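Local coordinates for putative membrane anchored protein (Corynebacterium diphtheriae, PDB 3LSO) that is of unknown function but is probably displayed at the cell surface as a membrane-anchored protein built from consecutive beta domains, at residues B[259-264]-B[279-284]; B[231-236]-B[456-461]. All coordinates share one frame; numbering follows the deposited sequence.

Contact 1. Residues B[259-264]-B[279-284]; sequences SKTITA and ETIIPV
Four backbone hydrogen bonds pair residues 259-264 with 279-284 as the two arms of an antiparallel beta hairpin, strands 258-267 and 278-285, inside a mixed beta sheet. Lys260 and Ile282 form one hydrogen-bonded pair: Ile282 N reaches Lys260 O at 2.7 Å within the carbonyl plane, whereas Lys260 N, 2.8 Å from Ile282 O, sits above that carbonyl's plane, 34° out of it. Ile262 and Thr280 make the next such pair, with Ile262 N to Thr280 O and Thr280 N to Ile262 O both 2.9 Å. Beyond them the side-chain hydroxyl Thr263 OG1 donates to Glu279 OE2 at 2.8 Å, meeting the carboxylate from above its plane; the same oxygen is also hydrogen-bonded to His233 NE2. The Glu279 chain, extended beyond CG, carries its carboxylate obliquely over the Thr261 methyl CG2. On the face shared by Lys260, Ile262, Thr280 and Ile282, packing is apolar and diagonal, and Ile211 of strand 208-214 touches both isoleucines. Lys260 CG lies against Val284 CG2; the bend at chi2 (-82°) then leads the chain away, to the hydrogen bond of NZ with Thr256. Ile282, extended along CG1 (chi2 171°), sets its CD1 against Ile262 CG1 at 3.7 Å.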
# COMPACT_ATOMS: atom_id res chain seq x y z
N SER B 259 19.80 2.52 5.18
CA SER B 259 18.46 2.06 4.85
C SER B 259 18.48 0.57 5.02
O SER B 259 19.18 -0.13 4.29
CB SER B 259 18.07 2.40 3.43
OG SER B 259 17.90 3.79 3.29
N LYS B 260 17.73 0.09 5.99
CA LYS B 260 17.63 -1.32 6.25
C LYS B 260 16.36 -1.87 5.62
O LYS B 260 15.30 -1.24 5.69
CB LYS B 260 17.67 -1.56 7.75
CG LYS B 260 18.88 -0.87 8.40
CD LYS B 260 20.14 -1.70 8.27
CE LYS B 260 21.34 -0.96 8.79
NZ LYS B 260 22.61 -1.63 8.38
N THR B 261 16.47 -3.01 4.95
CA THR B 261 15.33 -3.63 4.27
C THR B 261 14.82 -4.76 5.14
O THR B 261 15.53 -5.73 5.41
CB THR B 261 15.75 -4.20 2.92
OG1 THR B 261 16.11 -3.12 2.05
CG2 THR B 261 14.62 -4.90 2.30
N ILE B 262 13.59 -4.62 5.61
CA ILE B 262 12.97 -5.65 6.42
C ILE B 262 12.03 -6.42 5.53
O ILE B 262 11.24 -5.84 4.76
CB ILE B 262 12.20 -5.05 7.60
CG1 ILE B 262 13.05 -4.00 8.33
CG2 ILE B 262 11.73 -6.13 8.56
CD1 ILE B 262 14.40 -4.53 8.87
N THR B 263 12.13 -7.75 5.62
CA THR B 263 11.27 -8.62 4.85
C THR B 263 10.61 -9.59 5.81
O THR B 263 11.27 -10.09 6.75
CB THR B 263 12.05 -9.35 3.76
OG1 THR B 263 12.73 -8.38 2.94
CG2 THR B 263 11.11 -10.15 2.88
N ALA B 264 9.31 -9.81 5.62
CA ALA B 264 8.54 -10.78 6.40
C ALA B 264 8.02 -11.82 5.44
O ALA B 264 7.52 -11.48 4.35
CB ALA B 264 7.38 -10.10 7.10
N GLU B 279 7.64 -6.37 2.35
CA GLU B 279 8.88 -5.63 2.60
C GLU B 279 8.61 -4.22 3.03
O GLU B 279 7.67 -3.60 2.57
CB GLU B 279 9.81 -5.61 1.37
CG GLU B 279 10.91 -6.65 1.46
CD GLU B 279 11.99 -6.56 0.38
OE1 GLU B 279 12.19 -5.52 -0.30
OE2 GLU B 279 12.69 -7.59 0.25
N THR B 280 9.47 -3.71 3.90
CA THR B 280 9.52 -2.27 4.16
C THR B 280 11.00 -1.80 4.34
O THR B 280 11.91 -2.63 4.43
CB THR B 280 8.58 -1.86 5.35
OG1 THR B 280 8.20 -0.49 5.23
CG2 THR B 280 9.25 -2.07 6.68
N ILE B 281 11.23 -0.49 4.37
CA ILE B 281 12.57 0.01 4.53
C ILE B 281 12.62 0.90 5.74
O ILE B 281 11.81 1.82 5.83
CB ILE B 281 13.00 0.80 3.30
CG1 ILE B 281 13.16 -0.15 2.11
CG2 ILE B 281 14.31 1.56 3.57
CD1 ILE B 281 13.67 0.50 0.85
N ILE B 282 13.56 0.66 6.65
CA ILE B 282 13.75 1.53 7.81
C ILE B 282 15.06 2.26 7.73
O ILE B 282 16.11 1.64 7.67
CB ILE B 282 13.86 0.75 9.10
CG1 ILE B 282 12.62 -0.08 9.36
CG2 ILE B 282 14.04 1.73 10.28
CD1 ILE B 282 12.82 -1.03 10.57
N PRO B 283 15.02 3.60 7.79
CA PRO B 283 16.26 4.30 7.83
C PRO B 283 16.80 4.22 9.23
O PRO B 283 16.12 4.61 10.18
CB PRO B 283 15.85 5.75 7.53
CG PRO B 283 14.41 5.70 7.21
CD PRO B 283 13.88 4.52 7.87
N VAL B 284 18.02 3.72 9.38
CA VAL B 284 18.64 3.68 10.68
C VAL B 284 19.79 4.67 10.74
O VAL B 284 20.66 4.67 9.89
CB VAL B 284 19.07 2.27 11.01
CG1 VAL B 284 19.89 2.23 12.24
CG2 VAL B 284 17.85 1.44 11.22

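Contact 2. Residues B[231-236]-B[456-461]; sequences VNHIAA and PDLPAL
A tight type I' beta turn, Val231 to Ile234, links strands 226-231 and 234-241, and the irregular chain 456-461 following strand 440-453 runs across it. Asn232 and His233 occupy the turn's corners with positive phi, and Ile234 N closes it on Val231 O at 2.9 Å. From this corner the His233 side chain points toward the proline-rich chain, its CG anti to the carbonyl carbon (chi1 -68°), and the imidazole slots between two leucines. Leu458 crosses at about a right angle and puts its CD2 methyl over the centre of one face, 3.6 Å from the ring centroid. Against the opposite face Leu461 brings its branch carbon CG, displaced toward the rim and 3.6 Å from His233 CD2. Both are CH-pi contacts. At the edge His233 ND1 donates to Pro459 O at 2.8 Å; Pro459 O lies in the ring plane, and the donor sits nearly along the C=O axis (163°). The other ring nitrogen, NE2, is bonded to Glu279, so both nitrogens are engaged and the rotation of the ring is fixed; the nearby carboxylate would probably favour a protonated imidazolium. Pro459 rests beside the turn, its CD near Asn232 O and its CG 4.0 Å from Ile234 CD1. Leu458 reaches on to Thr261 and Leu461 to Thr263 on strand 258-267, while Leu461 also touches Phe230, so the C-terminal chain lies on the surface across strands 226-231 and 258-267.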
# COMPACT_ATOMS: atom_id res chain seq x y z
N VAL B 231 16.60 -9.20 7.57
CA VAL B 231 17.18 -7.89 7.55
C VAL B 231 18.17 -7.94 6.41
O VAL B 231 18.95 -8.89 6.31
CB VAL B 231 17.90 -7.54 8.88
CG1 VAL B 231 18.57 -6.21 8.76
CG2 VAL B 231 16.93 -7.50 10.02
N ASN B 232 18.10 -6.95 5.53
CA ASN B 232 18.93 -6.92 4.35
C ASN B 232 19.10 -8.27 3.70
O ASN B 232 20.21 -8.72 3.41
CB ASN B 232 20.26 -6.24 4.66
CG ASN B 232 20.17 -4.71 4.61
OD1 ASN B 232 19.08 -4.12 4.55
ND2 ASN B 232 21.31 -4.07 4.63
N HIS B 233 17.95 -8.92 3.50
CA HIS B 233 17.80 -10.22 2.82
C HIS B 233 18.50 -11.43 3.45
O HIS B 233 18.77 -12.44 2.78
CB HIS B 233 18.09 -10.10 1.32
CG HIS B 233 17.06 -9.30 0.56
ND1 HIS B 233 17.19 -8.99 -0.77
CD2 HIS B 233 15.89 -8.75 0.97
CE1 HIS B 233 16.15 -8.28 -1.16
NE2 HIS B 233 15.34 -8.12 -0.12
N ILE B 234 18.73 -11.36 4.76
CA ILE B 234 19.33 -12.47 5.50
C ILE B 234 18.47 -12.83 6.73
O ILE B 234 18.06 -11.96 7.49
CB ILE B 234 20.81 -12.16 5.84
CG1 ILE B 234 21.68 -12.34 4.58
CG2 ILE B 234 21.32 -13.03 6.99
CD1 ILE B 234 22.79 -11.28 4.40
N ALA B 235 18.18 -14.11 6.90
CA ALA B 235 17.28 -14.58 7.96
C ALA B 235 17.63 -14.02 9.34
O ALA B 235 18.70 -14.27 9.88
CB ALA B 235 17.27 -16.10 8.01
N ALA B 236 16.71 -13.25 9.90
CA ALA B 236 16.94 -12.69 11.22
C ALA B 236 16.35 -13.58 12.29
O ALA B 236 15.18 -13.48 12.62
CB ALA B 236 16.35 -11.28 11.31
N PRO B 456 26.89 -1.97 0.70
CA PRO B 456 27.01 -3.07 -0.25
C PRO B 456 25.63 -3.50 -0.76
O PRO B 456 24.61 -3.18 -0.14
CB PRO B 456 27.65 -4.18 0.58
CG PRO B 456 27.21 -3.90 1.99
CD PRO B 456 27.05 -2.40 2.10
N ASP B 457 25.60 -4.19 -1.90
CA ASP B 457 24.35 -4.68 -2.46
C ASP B 457 23.77 -5.77 -1.57
O ASP B 457 24.51 -6.48 -0.87
CB ASP B 457 24.56 -5.24 -3.89
CG ASP B 457 25.03 -4.17 -4.89
OD1 ASP B 457 25.29 -3.00 -4.50
OD2 ASP B 457 25.14 -4.54 -6.10
N LEU B 458 22.45 -5.91 -1.60
CA LEU B 458 21.77 -7.00 -0.91
C LEU B 458 21.91 -8.30 -1.70
O LEU B 458 21.86 -8.27 -2.93
CB LEU B 458 20.28 -6.69 -0.76
CG LEU B 458 19.79 -5.59 0.18
CD1 LEU B 458 20.26 -4.21 -0.29
CD2 LEU B 458 18.28 -5.66 0.26
N PRO B 459 22.07 -9.44 -0.99
CA PRO B 459 21.95 -10.72 -1.70
C PRO B 459 20.49 -10.89 -2.07
O PRO B 459 19.65 -10.13 -1.61
CB PRO B 459 22.35 -11.75 -0.64
CG PRO B 459 23.03 -10.97 0.45
CD PRO B 459 22.35 -9.64 0.44
N ALA B 460 20.19 -11.86 -2.91
CA ALA B 460 18.80 -12.15 -3.17
C ALA B 460 18.25 -12.91 -1.98
O ALA B 460 18.97 -13.70 -1.35
CB ALA B 460 18.65 -12.98 -4.44
N LEU B 461 16.99 -12.66 -1.66
CA LEU B 461 16.24 -13.56 -0.81
C LEU B 461 16.24 -14.96 -1.41
O LEU B 461 16.04 -15.12 -2.61
CB LEU B 461 14.80 -13.10 -0.72
CG LEU B 461 14.42 -11.98 0.22
CD1 LEU B 461 12.94 -11.73 0.02
CD2 LEU B 461 14.71 -12.38 1.65

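How the contacts relate
From the N terminus the chain first reaches the turn at 231-236, then runs through strand 247-253 to the hairpin of contact 1, which closes a short loop between 264 and 279. It then passes through the remaining strands to 453 before 456-461 returns to the turn. Contact 1 is therefore nested within the much longer loop closed by contact 2. Both reach the same mixed sheet, in which strand 258-267 lies between 278-285 and 226-231. Thr261 O bonds Asn232 N at 2.8 Å, and Thr263 CG2 packs on Leu461 CD1 at 3.7 Å. Contact 2 thus fastens the C-terminal chain to the sheet containing contact 1.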